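Local coordinates for protein GCN5-related N-acetyltransferase (Anabaena variabilis, PDB 2OZG) that binds coenzyme A and, as a member of the GNAT family, probably transfers acetyl groups to an amine, perhaps that of an aminoglycoside, at residues 83-88 with 99-104; 39-44 with 48-53. All coordinates share one frame; numbering follows the deposited sequence.

Overall arrangement
Contacts 1 and 2 pack helices on the two faces of the N-terminal GNAT sheet. Contact 2 comes first along the chain and closes before contact 1 opens: helix 37-45 leads into strand 50-55 and packs on one face. Contact 1 follows, setting strand 75-87 against helix 96-110 on the other face. Strand 58-72 lies between the two strands, and the contact centres are 13 Å apart. They also touch directly: the Y41 OH lies 3.5 Å from A84 CB, and I53 CD1 lies 3.8 Å from L100 N. Strand 75-87 carries coenzyme A, has helix 96-110 on one face and is touched from the other by Y41 of helix 37-45.

Contact 1: 83-88 with 99-104. With COA (coenzyme A), chain C.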
ATOM      1  N   ALA A  83      15.371  20.442  24.783  1.00 32.38           N
ATOM      2  CA  ALA A  83      15.589  19.653  23.627  1.00 33.47           C
ATOM      3  C   ALA A  83      16.497  18.417  23.908  1.00 36.89           C
ATOM      4  O   ALA A  83      17.259  18.343  24.896  1.00 32.83           O
ATOM      5  CB  ALA A  83      16.198  20.533  22.526  1.00 36.57           C
ATOM      6  N   ALA A  84      16.444  17.485  22.969  1.00 36.35           N
ATOM      7  CA  ALA A  84      17.300  16.285  22.962  1.00 36.47           C
ATOM      8  C   ALA A  84      17.443  15.553  24.308  1.00 35.44           C
ATOM      9  O   ALA A  84      18.555  15.322  24.776  1.00 35.37           O
ATOM     10  CB  ALA A  84      18.661  16.645  22.404  1.00 35.26           C
ATOM     11  N   VAL A  85      16.319  15.201  24.923  1.00 32.43           N
ATOM     12  CA  VAL A  85      16.365  14.472  26.165  1.00 34.30           C
ATOM     13  C   VAL A  85      16.643  13.020  25.828  1.00 37.45           C
ATOM     14  O   VAL A  85      15.875  12.388  25.116  1.00 35.51           O
ATOM     15  CB  VAL A  85      15.013  14.534  26.914  1.00 30.70           C
ATOM     16  CG1 VAL A  85      15.076  13.705  28.174  1.00 36.85           C
ATOM     17  CG2 VAL A  85      14.661  15.962  27.232  1.00 35.08           C
ATOM     18  N   GLY A  86      17.743  12.498  26.334  1.00 35.78           N
ATOM     19  CA  GLY A  86      18.087  11.108  26.100  1.00 34.93           C
ATOM     20  C   GLY A  86      18.805  10.467  27.262  1.00 32.91           C
ATOM     21  O   GLY A  86      19.717  11.063  27.858  1.00 35.19           O
ATOM     22  N   ILE A  87      18.399   9.242  27.569  1.00 31.31           N
ATOM     23  CA  ILE A  87      19.057   8.374  28.561  1.00 29.12           C
ATOM     24  C   ILE A  87      19.523   7.144  27.807  1.00 30.41           C
ATOM     25  O   ILE A  87      18.745   6.530  27.134  1.00 34.44           O
ATOM     26  CB  ILE A  87      18.070   7.927  29.660  1.00 27.91           C
ATOM     27  CG1 ILE A  87      17.402   9.137  30.296  1.00 31.34           C
ATOM     28  CG2 ILE A  87      18.744   7.096  30.721  1.00 32.01           C
ATOM     29  CD1 ILE A  87      18.382  10.060  31.120  1.00 25.33           C
ATOM     30  N   ALA A  88      20.790   6.791  27.936  1.00 31.19           N
ATOM     31  CA  ALA A  88      21.347   5.618  27.272  1.00 32.32           C
ATOM     32  C   ALA A  88      20.521   4.421  27.698  1.00 35.04           C
ATOM     33  O   ALA A  88      20.158   4.268  28.865  1.00 36.53           O
ATOM     34  CB  ALA A  88      22.838   5.462  27.665  1.00 33.12           C
ATOM     35  N   ALA A  99      14.753  12.317  37.155  1.00 32.78           N
ATOM     36  CA  ALA A  99      15.735  13.049  37.941  1.00 33.25           C
ATOM     37  C   ALA A  99      16.277  14.198  37.092  1.00 33.17           C
ATOM     38  O   ALA A  99      16.302  15.337  37.512  1.00 33.60           O
ATOM     39  CB  ALA A  99      16.858  12.126  38.426  1.00 36.12           C
ATOM     40  N   LEU A 100      16.678  13.893  35.863  1.00 32.72           N
ATOM     41  CA  LEU A 100      17.211  14.917  34.963  1.00 30.91           C
ATOM     42  C   LEU A 100      16.251  16.109  34.796  1.00 31.07           C
ATOM     43  O   LEU A 100      16.621  17.298  34.939  1.00 27.13           O
ATOM     44  CB  LEU A 100      17.505  14.272  33.590  1.00 29.53           C
ATOM     45  CG  LEU A 100      18.019  15.171  32.458  1.00 29.18           C
ATOM     46  CD1 LEU A 100      19.317  15.944  32.796  1.00 35.51           C
ATOM     47  CD2 LEU A 100      18.215  14.325  31.236  1.00 31.76           C
ATOM     48  N   ILE A 101      15.000  15.801  34.513  1.00 30.48           N
ATOM     49  CA  ILE A 101      14.003  16.851  34.282  1.00 27.57           C
ATOM     50  C   ILE A 101      13.727  17.730  35.502  1.00 26.69           C
ATOM     51  O   ILE A 101      13.584  18.956  35.414  1.00 31.75           O
ATOM     52  CB  ILE A 101      12.686  16.250  33.721  1.00 29.78           C
ATOM     53  CG1 ILE A 101      12.929  15.541  32.377  1.00 36.43           C
ATOM     54  CG2 ILE A 101      11.602  17.395  33.576  1.00 34.02           C
ATOM     55  CD1 ILE A 101      13.581  16.408  31.286  1.00 37.74           C
ATOM     56  N   GLN A 102      13.699  17.115  36.648  1.00 28.35           N
ATOM     57  CA  GLN A 102      13.515  17.842  37.881  1.00 30.47           C
ATOM     58  C   GLN A 102      14.693  18.781  38.161  1.00 31.24           C
ATOM     59  O   GLN A 102      14.497  19.923  38.504  1.00 30.83           O
ATOM     60  CB  GLN A 102      13.339  16.824  39.007  1.00 33.58           C
ATOM     61  CG  GLN A 102      12.042  16.012  38.877  1.00 30.04           C
ATOM     62  CD  GLN A 102      11.888  14.972  40.024  1.00 35.17           C
ATOM     63  OE1 GLN A 102      12.880  14.399  40.494  1.00 38.30           O
ATOM     64  NE2 GLN A 102      10.636  14.700  40.428  1.00 32.84           N
ATOM     65  N   HIS A 103      15.920  18.280  38.036  1.00 32.99           N
ATOM     66  CA  HIS A 103      17.102  19.127  38.174  1.00 32.30           C
ATOM     67  C   HIS A 103      17.086  20.277  37.218  1.00 31.88           C
ATOM     68  O   HIS A 103      17.394  21.377  37.601  1.00 33.35           O
ATOM     69  CB  HIS A 103      18.416  18.327  38.002  1.00 35.04           C
ATOM     70  CG  HIS A 103      18.831  17.582  39.233  1.00 30.37           C
ATOM     71  ND1 HIS A 103      18.942  16.204  39.280  1.00 43.66           N
ATOM     72  CD2 HIS A 103      19.178  18.027  40.472  1.00 27.22           C
ATOM     73  CE1 HIS A 103      19.348  15.832  40.483  1.00 35.64           C
ATOM     74  NE2 HIS A 103      19.493  16.917  41.225  1.00 44.41           N
ATOM     75  N   THR A 104      16.794  20.002  35.957  1.00 32.67           N
ATOM     76  CA  THR A 104      16.672  21.006  34.930  1.00 32.51           C
ATOM     77  C   THR A 104      15.638  22.073  35.280  1.00 33.92           C
ATOM     78  O   THR A 104      15.904  23.260  35.146  1.00 30.87           O
ATOM     79  CB  THR A 104      16.266  20.319  33.579  1.00 34.47           C
ATOM     80  OG1 THR A 104      17.275  19.371  33.233  1.00 32.98           O
ATOM     81  CG2 THR A 104      16.133  21.308  32.468  1.00 37.37           C
TER
HETATM   82  N1A COA C 500       6.896   5.721  27.382  1.00 72.97           N
HETATM   83  C2A COA C 500       6.097   6.126  28.388  1.00 79.48           C
HETATM   84  N3A COA C 500       6.586   6.490  29.590  1.00 74.96           N
HETATM   85  C4A COA C 500       7.924   6.439  29.807  1.00 77.54           C
HETATM   86  C5A COA C 500       8.788   6.015  28.802  1.00 75.06           C
HETATM   87  C6A COA C 500       8.233   5.649  27.558  1.00 74.14           C
HETATM   88  N6A COA C 500       8.973   5.229  26.510  1.00 70.32           N
HETATM   89  N7A COA C 500      10.034   6.069  29.331  1.00 74.41           N
HETATM   90  C8A COA C 500       9.939   6.506  30.612  1.00 72.82           C
HETATM   91  N9A COA C 500       8.644   6.732  30.888  1.00 74.61           N
HETATM   92  C1B COA C 500       8.011   7.221  32.149  1.00 73.86           C
HETATM   93  C2B COA C 500       7.886   6.111  33.190  1.00 71.79           C
HETATM   94  O2B COA C 500       6.684   5.323  33.022  1.00 66.78           O
HETATM   95  C3B COA C 500       7.976   6.879  34.503  1.00 69.93           C
HETATM   96  O3B COA C 500       6.691   7.139  35.085  1.00 76.99           O
HETATM   97  P3B COA C 500       6.132   6.203  36.297  1.00 85.01           P
HETATM   98  O7A COA C 500       6.898   6.691  37.515  1.00 67.30           O
HETATM   99  O8A COA C 500       4.629   6.457  36.268  1.00 84.60           O
HETATM  100  O9A COA C 500       6.519   4.773  35.936  1.00 82.85           O
HETATM  101  C4B COA C 500       8.703   8.183  34.183  1.00 68.87           C
HETATM  102  O4B COA C 500       8.759   8.289  32.755  1.00 64.66           O
HETATM  103  C5B COA C 500      10.113   8.222  34.775  1.00 61.09           C
HETATM  104  O5B COA C 500      10.908   7.206  34.145  1.00 62.93           O
HETATM  105  P1A COA C 500      12.533   7.269  34.031  1.00 65.38           P
HETATM  106  O1A COA C 500      13.038   8.543  34.668  1.00 45.04           O
HETATM  107  O2A COA C 500      13.076   5.931  34.534  1.00 66.33           O
HETATM  108  O3A COA C 500      12.738   7.295  32.408  1.00 62.15           O
HETATM  109  P2A COA C 500      14.016   6.640  31.617  1.00 59.06           P
HETATM  110  O4A COA C 500      15.256   6.993  32.442  1.00 50.41           O
HETATM  111  O5A COA C 500      13.707   5.163  31.379  1.00 49.76           O
HETATM  112  O6A COA C 500      13.992   7.480  30.181  1.00 59.59           O
HETATM  113  CBP COA C 500      13.896   7.838  27.635  1.00 58.91           C
HETATM  114  CCP COA C 500      14.217   6.933  28.845  1.00 67.70           C
HETATM  115  CDP COA C 500      14.184   9.266  28.094  1.00 58.05           C
HETATM  116  CEP COA C 500      12.381   7.768  27.459  1.00 60.18           C
HETATM  117  CAP COA C 500      14.792   7.393  26.391  1.00 63.72           C
HETATM  118  OAP COA C 500      15.943   8.276  26.168  1.00 30.26           O
HETATM  119  C9P COA C 500      14.215   7.090  24.980  1.00 70.14           C
HETATM  120  O9P COA C 500      13.650   5.908  24.674  1.00 81.40           O
HETATM  121  N8P COA C 500      14.321   7.917  23.920  1.00 83.12           N
HETATM  122  C7P COA C 500      14.828   9.269  23.677  1.00 80.09           C
HETATM  123  C6P COA C 500      13.586   9.949  23.124  1.00 81.06           C
HETATM  124  C5P COA C 500      12.914  10.798  24.192  1.00 92.48           C
HETATM  125  O5P COA C 500      12.687  10.348  25.313  1.00 95.29           O
HETATM  126  N4P COA C 500      12.556  12.044  23.845  1.00 91.87           N
HETATM  127  C3P COA C 500      11.879  13.020  24.694  1.00 86.29           C
HETATM  128  C2P COA C 500      11.829  14.294  23.881  1.00 86.89           C
HETATM  129  S1P COA C 500      13.510  15.022  23.702  1.00 84.39           S
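L100 opens the contact, pointing its side chain from helix 96-110 down onto strand 75-87, where one methyl serves two residues. L100 CD2 lies 4.4 Å from V85 CG1 and 4.3 Å from I87 CD1, so it bridges V85, which points at the helix, and the end of I87. V85 holds CG1 anti to its own nitrogen (chi1 177°), which turns this methyl to L100 and leaves CG2 for the next helical residue. That residue is I101, which leaves the helix at a slant and brings only its end close, CD1 standing 4.2 Å from V85 CG2. L63 of strand 58-72 fills in beside both helical side chains. One turn further on, T104 folds back on the helix: its OG1 donates to L100 O at 2.8 Å, coming from above the carbonyl plane, while its backbone N uses the same oxygen. The threonine hydroxyl is thereby satisfied within the helix.

The same strand also holds the cofactor. I87 N donates an almost straight bond (177°) to the pantoate hydroxyl OAP, 3.0 Å away, and V85 N lies 3.1 Å from the sulfur S1P. I87 CG1 comes within 3.7 Å of the phosphate oxygen O4A, so one isoleucine touches both helix and coenzyme. A84 has a left-handed backbone, and strand 75-87 gains a residue on strand 58-72 between the bonded pairs A83 with A64 and G86 with G62, consistent with a beta bulge. Beyond the strand, the amides of G93, G95, A97 and I98 bind coenzyme A before helix 96-110 continues. Strand 75-87, this amide-rich loop and helix 96-110 form the coenzyme-binding first half of a beta-alpha-beta unit, completed by parallel strand 115-118: the characteristic acetyl-CoA site of the GNAT family.

Contact 2: 39-44 with 48-53; sequences EIYVKG and ENFRVI
F50 directs its ring at V42 and Y41, joining the start of strand 50-55 to helix 37-45 of the GNAT fold, which precedes the strand and covers one face of the sheet. The contact is chiefly apolar. F50 CG lies anti to the carbonyl carbon (chi1 -71°), which swings the ring toward the helix. Both V42 methyls sit above one face of the ring, offset over its CE1-CZ side, with CG1 3.8 Å from F50 CE1 and CG2 3.9 Å from F50 CZ. Y41 reaches the ring's edge near its plane, its CE2 standing 4.3 Å from F50 CZ. L23 and L27 of helix 20-30 also touch the phenylalanine. An alanine in place of F50 would probably open a gap beneath helix 37-45, leaving V42 and Y41 without their partner on the strand.

Among polar atoms, V42 O meets the ring edge at F50 CE1, 3.6 Å away. N49 ND2 and R51 NH1 brace the turn into the strand, the former bonding back to I45 O. R51 NH2 makes a salt bridge with E107 of helix 96-110. R51 NH1 joins two backbone oxygens, E48 O and F50 O, each 2.8 Å away and both in its guanidinium plane.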
ATOM      1  N   GLU A  39      27.445  15.807  16.050  1.00 39.53           N
ATOM      2  CA  GLU A  39      28.428  16.903  16.191  1.00 39.60           C
ATOM      3  C   GLU A  39      27.871  18.229  15.688  1.00 34.98           C
ATOM      4  O   GLU A  39      27.973  19.272  16.333  1.00 39.37           O
ATOM      5  CB  GLU A  39      29.721  16.635  15.383  1.00 39.75           C
ATOM      6  CG  GLU A  39      30.542  15.405  15.744  1.00 50.76           C
ATOM      7  N   ILE A  40      27.302  18.191  14.501  1.00 36.89           N
ATOM      8  CA  ILE A  40      26.704  19.373  13.881  1.00 41.38           C
ATOM      9  C   ILE A  40      25.609  19.928  14.767  1.00 36.40           C
ATOM     10  O   ILE A  40      25.487  21.132  14.953  1.00 36.84           O
ATOM     11  CB  ILE A  40      26.064  18.998  12.513  1.00 42.16           C
ATOM     12  CG1 ILE A  40      27.142  18.546  11.544  1.00 49.06           C
ATOM     13  CG2 ILE A  40      25.295  20.184  11.934  1.00 49.14           C
ATOM     14  CD1 ILE A  40      26.618  17.693  10.417  1.00 48.29           C
ATOM     15  N   TYR A  41      24.802  19.023  15.312  1.00 38.97           N
ATOM     16  CA  TYR A  41      23.676  19.381  16.168  1.00 37.60           C
ATOM     17  C   TYR A  41      24.144  20.034  17.451  1.00 38.78           C
ATOM     18  O   TYR A  41      23.682  21.137  17.807  1.00 39.53           O
ATOM     19  CB  TYR A  41      22.870  18.125  16.490  1.00 38.40           C
ATOM     20  CG  TYR A  41      21.664  18.391  17.383  1.00 34.01           C
ATOM     21  CD1 TYR A  41      20.555  19.099  16.914  1.00 40.72           C
ATOM     22  CD2 TYR A  41      21.624  17.919  18.690  1.00 36.05           C
ATOM     23  CE1 TYR A  41      19.470  19.367  17.743  1.00 31.16           C
ATOM     24  CE2 TYR A  41      20.537  18.172  19.526  1.00 37.79           C
ATOM     25  CZ  TYR A  41      19.463  18.900  19.053  1.00 43.54           C
ATOM     26  OH  TYR A  41      18.363  19.102  19.900  1.00 37.20           O
ATOM     27  N   VAL A  42      25.063  19.356  18.146  1.00 38.60           N
ATOM     28  CA  VAL A  42      25.630  19.858  19.413  1.00 40.33           C
ATOM     29  C   VAL A  42      26.295  21.204  19.203  1.00 40.32           C
ATOM     30  O   VAL A  42      26.126  22.125  20.018  1.00 40.19           O
ATOM     31  CB  VAL A  42      26.619  18.823  20.039  1.00 42.24           C
ATOM     32  CG1 VAL A  42      27.393  19.410  21.207  1.00 50.19           C
ATOM     33  CG2 VAL A  42      25.867  17.613  20.517  1.00 47.40           C
ATOM     34  N   LYS A  43      27.022  21.319  18.088  1.00 42.86           N
ATOM     35  CA  LYS A  43      27.704  22.556  17.695  1.00 44.61           C
ATOM     36  C   LYS A  43      26.714  23.699  17.395  1.00 46.87           C
ATOM     37  O   LYS A  43      26.957  24.857  17.745  1.00 50.51           O
ATOM     38  CB  LYS A  43      28.597  22.290  16.473  1.00 44.47           C
ATOM     39  CG  LYS A  43      29.364  23.506  15.927  1.00 47.06           C
ATOM     40  N   GLY A  44      25.607  23.382  16.741  1.00 45.82           N
ATOM     41  CA  GLY A  44      24.621  24.389  16.416  1.00 46.74           C
ATOM     42  C   GLY A  44      23.979  24.980  17.664  1.00 50.21           C
ATOM     43  O   GLY A  44      23.638  26.174  17.698  1.00 53.64           O
ATOM     44  N   GLU A  48      27.528  24.899  26.036  1.00 39.25           N
ATOM     45  CA  GLU A  48      27.112  25.609  27.243  1.00 37.76           C
ATOM     46  C   GLU A  48      25.683  25.328  27.599  1.00 37.31           C
ATOM     47  O   GLU A  48      25.328  25.425  28.771  1.00 34.15           O
ATOM     48  CB  GLU A  48      27.286  27.140  27.106  1.00 40.25           C
ATOM     49  CG  GLU A  48      26.768  27.765  25.785  1.00 42.21           C
ATOM     50  CD  GLU A  48      27.699  27.497  24.588  1.00 50.64           C
ATOM     51  N   ASN A  49      24.874  24.999  26.579  1.00 35.84           N
ATOM     52  CA  ASN A  49      23.460  24.701  26.733  1.00 37.25           C
ATOM     53  C   ASN A  49      23.149  23.261  27.043  1.00 35.83           C
ATOM     54  O   ASN A  49      22.012  22.927  27.353  1.00 31.00           O
ATOM     55  CB  ASN A  49      22.710  25.139  25.475  1.00 39.68           C
ATOM     56  CG  ASN A  49      22.744  26.629  25.292  1.00 43.24           C
ATOM     57  OD1 ASN A  49      22.620  27.355  26.262  1.00 38.78           O
ATOM     58  ND2 ASN A  49      22.987  27.094  24.058  1.00 42.93           N
ATOM     59  N   PHE A  50      24.150  22.398  26.964  1.00 34.16           N
ATOM     60  CA  PHE A  50      23.891  20.989  27.303  1.00 30.98           C
ATOM     61  C   PHE A  50      24.140  20.681  28.791  1.00 27.85           C
ATOM     62  O   PHE A  50      24.944  21.333  29.494  1.00 28.88           O
ATOM     63  CB  PHE A  50      24.650  20.045  26.416  1.00 32.46           C
ATOM     64  CG  PHE A  50      24.146  19.986  25.018  1.00 27.33           C
ATOM     65  CD1 PHE A  50      24.612  20.868  24.073  1.00 33.34           C
ATOM     66  CD2 PHE A  50      23.280  18.998  24.625  1.00 29.91           C
ATOM     67  CE1 PHE A  50      24.176  20.772  22.763  1.00 32.62           C
ATOM     68  CE2 PHE A  50      22.831  18.905  23.317  1.00 33.58           C
ATOM     69  CZ  PHE A  50      23.290  19.785  22.390  1.00 31.19           C
ATOM     70  N   ARG A  51      23.371  19.735  29.281  1.00 28.07           N
ATOM     71  CA  ARG A  51      23.415  19.305  30.668  1.00 27.22           C
ATOM     72  C   ARG A  51      23.544  17.812  30.626  1.00 29.96           C
ATOM     73  O   ARG A  51      23.019  17.143  29.709  1.00 27.04           O
ATOM     74  CB  ARG A  51      22.091  19.615  31.387  1.00 29.05           C
ATOM     75  CG  ARG A  51      21.765  21.057  31.441  1.00 32.71           C
ATOM     76  CD  ARG A  51      22.829  21.783  32.250  1.00 33.35           C
ATOM     77  NE  ARG A  51      22.568  23.211  32.295  1.00 31.98           N
ATOM     78  CZ  ARG A  51      23.039  24.088  31.431  1.00 34.82           C
ATOM     79  NH1 ARG A  51      23.839  23.750  30.427  1.00 39.22           N
ATOM     80  NH2 ARG A  51      22.708  25.336  31.587  1.00 40.66           N
ATOM     81  N   VAL A  52      24.172  17.296  31.665  1.00 33.07           N
ATOM     82  CA  VAL A  52      24.454  15.862  31.767  1.00 35.65           C
ATOM     83  C   VAL A  52      23.972  15.301  33.066  1.00 32.55           C
ATOM     84  O   VAL A  52      24.055  15.962  34.066  1.00 34.86           O
ATOM     85  CB  VAL A  52      26.015  15.639  31.695  1.00 35.20           C
ATOM     86  CG1 VAL A  52      26.395  14.240  32.125  1.00 37.99           C
ATOM     87  CG2 VAL A  52      26.513  15.927  30.265  1.00 39.55           C
ATOM     88  N   ILE A  53      23.465  14.069  33.052  1.00 34.70           N
ATOM     89  CA  ILE A  53      23.172  13.347  34.297  1.00 34.76           C
ATOM     90  C   ILE A  53      24.100  12.134  34.393  1.00 37.23           C
ATOM     91  O   ILE A  53      24.315  11.421  33.402  1.00 35.81           O
ATOM     92  CB  ILE A  53      21.672  12.953  34.434  1.00 36.40           C
ATOM     93  CG1 ILE A  53      21.381  12.367  35.803  1.00 35.02           C
ATOM     94  CG2 ILE A  53      21.230  11.992  33.373  1.00 30.13           C
ATOM     95  CD1 ILE A  53      19.954  11.962  35.955  1.00 40.80           C
TER